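PDB 6N1N: beta-lactamase from Sebaldella termitidis, which probably hydrolyses the amide bond of beta-lactam antibiotics to give substituted beta-amino acids, as a serine enzyme of class D. Local coordinates for residues N39-D42 and S43-R46; L143-P147 and E148-D152; N178-P182 and E183-R187. All coordinates share one frame; numbering follows the deposited sequence. Where two conformers were deposited one is given.

Interaction 1: residues N39-D42 and S43-R46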
# COMPACT_ATOMS: atom_id res chain seq x y z
N ASN A 39 14.25 3.54 -11.17
CA ASN A 39 15.43 2.71 -10.93
C ASN A 39 14.95 1.26 -10.93
O ASN A 39 14.43 0.77 -9.91
CB ASN A 39 16.12 3.06 -9.64
CG ASN A 39 17.41 2.28 -9.47
OD1 ASN A 39 17.39 1.11 -9.11
ND2 ASN A 39 18.53 2.93 -9.74
N GLU A 40 15.12 0.58 -12.06
CA GLU A 40 14.56 -0.75 -12.20
C GLU A 40 15.11 -1.74 -11.17
O GLU A 40 14.38 -2.62 -10.71
CB GLU A 40 14.79 -1.27 -13.62
CG GLU A 40 14.32 -2.69 -13.81
CD GLU A 40 14.26 -3.10 -15.26
OE1 GLU A 40 14.73 -2.31 -16.11
OE2 GLU A 40 13.74 -4.20 -15.53
N GLU A 41 16.39 -1.63 -10.79
CA GLU A 41 16.92 -2.62 -9.86
C GLU A 41 16.31 -2.46 -8.47
O GLU A 41 16.10 -3.46 -7.78
CB GLU A 41 18.44 -2.55 -9.82
CG GLU A 41 19.11 -2.85 -11.18
CD GLU A 41 18.49 -4.03 -11.94
OE1 GLU A 41 18.12 -5.04 -11.31
OE2 GLU A 41 18.37 -3.94 -13.19
N ASP A 42 16.01 -1.22 -8.05
CA ASP A 42 15.39 -1.03 -6.74
C ASP A 42 14.00 -1.64 -6.68
O ASP A 42 13.54 -2.06 -5.62
CB ASP A 42 15.30 0.47 -6.41
CG ASP A 42 14.85 0.73 -5.00
OD1 ASP A 42 15.60 0.33 -4.08
OD2 ASP A 42 13.75 1.31 -4.80
N SER A 43 13.32 -1.71 -7.82
CA SER A 43 11.96 -2.22 -7.89
C SER A 43 11.87 -3.71 -7.56
O SER A 43 10.76 -4.21 -7.32
CB SER A 43 11.39 -1.96 -9.29
OG SER A 43 11.47 -0.58 -9.61
N LYS A 44 13.00 -4.42 -7.55
CA LYS A 44 13.04 -5.85 -7.24
C LYS A 44 13.39 -6.13 -5.77
O LYS A 44 13.35 -7.29 -5.35
CB LYS A 44 14.10 -6.58 -8.09
CG LYS A 44 14.32 -6.07 -9.50
CD LYS A 44 13.24 -6.46 -10.47
CE LYS A 44 13.57 -5.86 -11.84
NZ LYS A 44 12.59 -6.19 -12.90
N ILE A 45 13.73 -5.12 -5.01
CA ILE A 45 14.20 -5.30 -3.64
C ILE A 45 13.03 -5.32 -2.67
O ILE A 45 12.23 -4.38 -2.62
CB ILE A 45 15.21 -4.20 -3.28
CG1 ILE A 45 16.46 -4.29 -4.19
CG2 ILE A 45 15.62 -4.29 -1.84
CD1 ILE A 45 17.40 -3.12 -4.05
N ARG A 46 12.96 -6.38 -1.85
CA ARG A 46 11.89 -6.52 -0.88
C ARG A 46 12.20 -5.78 0.41
O ARG A 46 13.33 -5.82 0.91
CB ARG A 46 11.66 -8.00 -0.56
CG ARG A 46 11.07 -8.79 -1.71
CD ARG A 46 10.87 -10.24 -1.33
NE ARG A 46 10.16 -11.02 -2.34
CZ ARG A 46 10.27 -12.33 -2.50
NH1 ARG A 46 11.08 -13.06 -1.73
NH2 ARG A 46 9.57 -12.93 -3.43
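Glu40 and Lys44 lie on one side of a tight turn, their side chains slanting across each other at the surface. The glutamate chain is fully extended, with CG anti to its own N (chi1 175°), while the lysine bends once near its root, at chi2 (-76°), and then runs straight. That bend lays the lysine methylenes over the turn: Lys44 CE sits 3.5 Å from Glu40 O and 3.8 Å from Glu40 CG. The charged ends meet loosely, Glu40 OE2 to Lys44 NZ at 3.5 Å, a salt bridge whose hydrogen bond is weak; Glu148 offers the same ammonium group a second ion pair, long and weak. Asp42 and Ile45 cross at about a right angle, with Ile45 CD1 3.9 Å from Asp42 OD1. The other carboxylate oxygen, OD2, turns to the hydroxyl of Ser24. The backbone of 40-42 has helical torsions without the regular helical bonds. Asn39 starts it with an Asx motif, its OD1 accepting from Asp42 N at 2.9 Å in the carbonyl plane. Lys44 N then bonds to Glu41 O at 3.3 Å and Ile45 N to Asp42 O at 3.1 Å. Buried Ser43 has its OG hydrogen-bonded to Thr26 OG1, and the same OG also lies 3.3 Å from Asn39 O. The chemistry is therefore divided: the turn after strand 34-37 is shaped mainly by backbone bonds and the Asn39 side chain, whereas the weak Glu40-Lys44 pair, at the exposed surface, probably adds little more than a modest electrostatic bias.

Interaction 2: residues L143-P147 and E148-D152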
# COMPACT_ATOMS: atom_id res chain seq x y z
N LEU A 143 7.72 -10.41 7.09
CA LEU A 143 7.14 -10.25 5.77
C LEU A 143 7.79 -9.09 5.02
O LEU A 143 7.98 -8.00 5.56
CB LEU A 143 5.63 -10.02 5.88
CG LEU A 143 4.85 -9.86 4.57
CD1 LEU A 143 4.96 -11.12 3.72
CD2 LEU A 143 3.38 -9.60 4.84
N LYS A 144 8.15 -9.33 3.77
CA LYS A 144 8.76 -8.30 2.95
C LYS A 144 8.23 -8.44 1.53
O LYS A 144 7.93 -9.55 1.09
CB LYS A 144 10.29 -8.40 2.92
CG LYS A 144 11.00 -8.24 4.28
CD LYS A 144 12.53 -8.20 4.08
CE LYS A 144 13.30 -8.24 5.39
NZ LYS A 144 13.09 -7.03 6.21
N ILE A 145 8.17 -7.32 0.81
CA ILE A 145 7.62 -7.29 -0.55
C ILE A 145 8.31 -6.20 -1.36
O ILE A 145 8.76 -5.19 -0.83
CB ILE A 145 6.08 -7.07 -0.51
CG1 ILE A 145 5.48 -7.19 -1.92
CG2 ILE A 145 5.69 -5.71 0.12
CD1 ILE A 145 3.98 -7.36 -1.91
N SER A 146 8.47 -6.46 -2.68
CA SER A 146 9.12 -5.46 -3.52
C SER A 146 8.08 -4.54 -4.14
O SER A 146 6.89 -4.87 -4.18
CB SER A 146 9.92 -6.12 -4.63
OG SER A 146 9.04 -6.69 -5.59
N PRO A 147 8.51 -3.39 -4.69
CA PRO A 147 7.55 -2.54 -5.43
C PRO A 147 6.90 -3.24 -6.63
O PRO A 147 5.69 -3.10 -6.84
CB PRO A 147 8.43 -1.36 -5.87
CG PRO A 147 9.50 -1.28 -4.80
CD PRO A 147 9.81 -2.73 -4.50
N GLU A 148 7.66 -3.97 -7.43
CA GLU A 148 7.07 -4.79 -8.49
C GLU A 148 5.98 -5.72 -7.97
O GLU A 148 4.91 -5.84 -8.57
CB GLU A 148 8.19 -5.57 -9.17
CG GLU A 148 7.79 -6.59 -10.20
CD GLU A 148 9.00 -7.40 -10.68
OE1 GLU A 148 10.15 -6.96 -10.42
OE2 GLU A 148 8.80 -8.47 -11.29
N GLU A 149 6.22 -6.39 -6.84
CA GLU A 149 5.26 -7.31 -6.27
C GLU A 149 4.04 -6.60 -5.70
O GLU A 149 2.92 -7.14 -5.76
CB GLU A 149 5.93 -8.15 -5.17
CG GLU A 149 6.97 -9.10 -5.69
CD GLU A 149 7.73 -9.81 -4.60
OE1 GLU A 149 8.08 -9.17 -3.60
OE2 GLU A 149 7.96 -11.03 -4.76
N GLN A 150 4.22 -5.39 -5.15
CA GLN A 150 3.06 -4.60 -4.75
C GLN A 150 2.16 -4.35 -5.95
O GLN A 150 0.94 -4.52 -5.88
CB GLN A 150 3.48 -3.25 -4.16
CG GLN A 150 4.15 -3.32 -2.81
CD GLN A 150 3.21 -3.11 -1.65
OE1 GLN A 150 1.99 -3.32 -1.74
NE2 GLN A 150 3.78 -2.71 -0.53
N ILE A 151 2.76 -3.94 -7.06
CA ILE A 151 1.98 -3.62 -8.26
C ILE A 151 1.30 -4.87 -8.79
O ILE A 151 0.13 -4.83 -9.19
CB ILE A 151 2.88 -2.96 -9.31
CG1 ILE A 151 3.18 -1.51 -8.88
CG2 ILE A 151 2.24 -3.03 -10.70
CD1 ILE A 151 4.27 -0.82 -9.65
N ASP A 152 2.00 -6.00 -8.83
CA ASP A 152 1.37 -7.19 -9.39
C ASP A 152 0.17 -7.60 -8.55
O ASP A 152 -0.87 -7.99 -9.09
CB ASP A 152 2.40 -8.31 -9.54
CG ASP A 152 3.19 -8.19 -10.88
OD1 ASP A 152 2.57 -7.87 -11.93
OD2 ASP A 152 4.41 -8.37 -10.90
O HOH W 1 10.32 -8.07 -7.46
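An extended segment, 143-146, runs into helix 147-159, whose first turn is set by Gln150 N bonding to Ser146 O at 2.9 Å and Ile151 N to Pro147 O at 3.1 Å. Ser146 and Glu149 then bond in both directions. Ser146 OG, held between its own N and carbonyl carbon (chi1 71°), accepts from Glu149 N at 3.1 Å; Glu149 returns along its extended chain, OE1 taking the Ser146 N-H at 2.9 Å and 161° through its anti lone pair. Its second oxygen, OE2, forms a salt bridge with Arg46, so both carboxylate oxygens are engaged. Water 1, 2.7 Å from Ser146 OG, gives a weak bond to Glu148 OE1. On the Ile145 side, the Ile145 and Glu149 side chains run alongside each other, pointing opposite ways, with Ile145 CG1 3.4 Å from Glu149 CB. Ile145 CG2 meets Gln150 NE2 at 3.6 Å, the two side chains roughly perpendicular; that NE2 is bonded to Thr52 OG1, next to Ser51, the predicted acyl-ester serine. Ser146 as N-cap and Glu149 three residues on make a classic capping box, with Pro147 in the first turn of the helix.

Interaction 3: residues N178-P182 and E183-R187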
# COMPACT_ATOMS: atom_id res chain seq x y z
N ASN A 178 -8.99 7.67 -1.84
CA ASN A 178 -8.73 8.77 -0.94
C ASN A 178 -8.64 10.12 -1.63
O ASN A 178 -8.47 11.11 -0.94
CB ASN A 178 -7.47 8.53 -0.12
CG ASN A 178 -6.37 7.93 -0.91
OD1 ASN A 178 -5.93 8.49 -1.88
ND2 ASN A 178 -5.88 6.78 -0.45
N GLU A 179 -8.77 10.19 -2.95
CA GLU A 179 -8.94 11.48 -3.60
C GLU A 179 -9.69 11.21 -4.89
O GLU A 179 -9.32 10.29 -5.62
CB GLU A 179 -7.60 12.15 -3.90
CG GLU A 179 -7.69 13.57 -4.34
CD GLU A 179 -6.34 14.23 -4.17
OE1 GLU A 179 -5.86 14.28 -3.01
OE2 GLU A 179 -5.75 14.65 -5.18
N LYS A 180 -10.73 11.99 -5.14
CA LYS A 180 -11.51 11.91 -6.37
C LYS A 180 -11.78 13.31 -6.91
O LYS A 180 -12.26 14.18 -6.18
CB LYS A 180 -12.84 11.19 -6.14
CG LYS A 180 -13.56 10.78 -7.41
CD LYS A 180 -14.75 9.89 -7.12
CE LYS A 180 -15.44 9.48 -8.42
NZ LYS A 180 -15.80 10.64 -9.27
N THR A 181 -11.51 13.50 -8.18
CA THR A 181 -11.83 14.72 -8.90
C THR A 181 -12.47 14.31 -10.21
O THR A 181 -12.43 13.13 -10.59
CB THR A 181 -10.59 15.58 -9.19
OG1 THR A 181 -9.87 15.03 -10.29
CG2 THR A 181 -9.68 15.62 -7.99
N PRO A 182 -12.98 15.27 -10.99
CA PRO A 182 -13.48 14.89 -12.31
C PRO A 182 -12.40 14.32 -13.24
O PRO A 182 -12.74 13.62 -14.21
CB PRO A 182 -14.07 16.20 -12.85
CG PRO A 182 -14.41 16.98 -11.63
CD PRO A 182 -13.27 16.69 -10.68
N GLU A 183 -11.13 14.57 -12.95
CA GLU A 183 -10.02 14.08 -13.76
C GLU A 183 -9.60 12.65 -13.41
O GLU A 183 -9.20 11.88 -14.29
CB GLU A 183 -8.83 15.04 -13.57
CG GLU A 183 -7.65 14.73 -14.49
CD GLU A 183 -6.45 15.61 -14.23
OE1 GLU A 183 -6.46 16.41 -13.28
OE2 GLU A 183 -5.45 15.49 -14.99
N TYR A 184 -9.61 12.30 -12.12
CA TYR A 184 -9.01 11.03 -11.71
C TYR A 184 -9.63 10.56 -10.41
O TYR A 184 -10.14 11.36 -9.63
CB TYR A 184 -7.49 11.16 -11.52
CG TYR A 184 -7.05 12.16 -10.48
CD1 TYR A 184 -7.05 11.84 -9.14
CD2 TYR A 184 -6.60 13.42 -10.84
CE1 TYR A 184 -6.62 12.77 -8.18
CE2 TYR A 184 -6.17 14.34 -9.92
CZ TYR A 184 -6.18 14.01 -8.59
OH TYR A 184 -5.75 14.95 -7.67
N THR A 185 -9.52 9.25 -10.19
CA THR A 185 -9.85 8.61 -8.93
C THR A 185 -8.58 7.94 -8.44
O THR A 185 -8.05 7.04 -9.12
CB THR A 185 -10.97 7.57 -9.06
OG1 THR A 185 -12.14 8.22 -9.55
CG2 THR A 185 -11.28 6.92 -7.72
N LEU A 186 -8.10 8.38 -7.30
CA LEU A 186 -6.86 7.90 -6.72
C LEU A 186 -7.13 6.97 -5.55
O LEU A 186 -7.86 7.32 -4.62
CB LEU A 186 -6.03 9.10 -6.27
CG LEU A 186 -4.75 8.81 -5.49
CD1 LEU A 186 -3.72 8.07 -6.39
CD2 LEU A 186 -4.17 10.10 -4.90
N ARG A 187 -6.53 5.79 -5.59
CA ARG A 187 -6.50 4.86 -4.46
C ARG A 187 -5.04 4.70 -4.06
O ARG A 187 -4.23 4.18 -4.83
CB ARG A 187 -7.11 3.52 -4.85
CG ARG A 187 -8.57 3.58 -5.15
CD ARG A 187 -9.08 2.32 -5.81
NE ARG A 187 -10.53 2.31 -5.95
CZ ARG A 187 -11.20 2.80 -6.98
NH1 ARG A 187 -10.55 3.34 -8.00
NH2 ARG A 187 -12.53 2.74 -6.99
O HOH W 2 -8.01 17.14 -11.00
O HOH W 3 -12.85 10.57 -11.20
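A beta hairpin joins strand 177-180 to strand 184-195 at the edge of the central sheet, the short strand segments running antiparallel at 174°. Close to its open end a classic beta bulge sets Asn178 and Glu179 together opposite Leu186: Leu186 O accepts from Asn178 N at 3.0 Å and, weakly, from Glu179 N. In return Leu186 N reaches Glu179 O at 2.8 Å. Nearer the turn, Thr181 N bonds to Tyr184 O in a nearly straight line.

Glu179 and Tyr184 slant across each other on the face shared with Leu186. Tyr184 OH donates to the anti lone pair of Glu179 OE2, 2.5 Å away; OE2 lies at the ring edge, in its plane, although carboxylate and ring planes are turned 43° apart. Glu179 OE1 pairs with Lys236 of helix 228-245, so the carboxylate links the hairpin to that helix, whose Met240 also touches Glu179, Tyr184 and Leu186.

Thr181 covers one face of the Tyr184 ring. Its CG2 makes a CH-pi contact 4.3 Å from the ring centroid, while OG1 lies 3.7 Å above the plane, shifted toward the rim. With chi1 at 78°, Thr181 OG1 points back into the turn and accepts from Glu183 N at 3.0 Å and from Tyr184 N at 3.3 Å; water 2 bridges it to Glu183 OE1, while Glu183 OE2 accepts from the backbone N of Asn250. On the other sheet face Lys180 slants across Thr185, its CG near OG1, and water 3 ties that hydroxyl to Thr181 O. These features are those of a two-stranded antiparallel hairpin with a bulge on its edge strand, its turn closed by a threonine side chain, at the edge of the central sheet of the class D beta-lactamase (transpeptidase-like) fold.

In the fold
Each interaction is local, and the three follow one another along the chain without nesting or crossing. Interaction 1 shapes the loop between strand 34-37 and helix 56-63. Interaction 2 begins about a hundred residues later and starts helix 147-159, yet it folds back against interaction 1: besides the Arg46-Glu149 salt bridge, Ser43 O lies 3.1 Å from Glu148 N, a probable hydrogen bond. Together they fasten that early loop to the helix start. Interaction 3 closes the edge hairpin, on the opposite side of the chain's centre from interaction 2, with nearest atoms about 10 Å from it and about 17 Å from interaction 1.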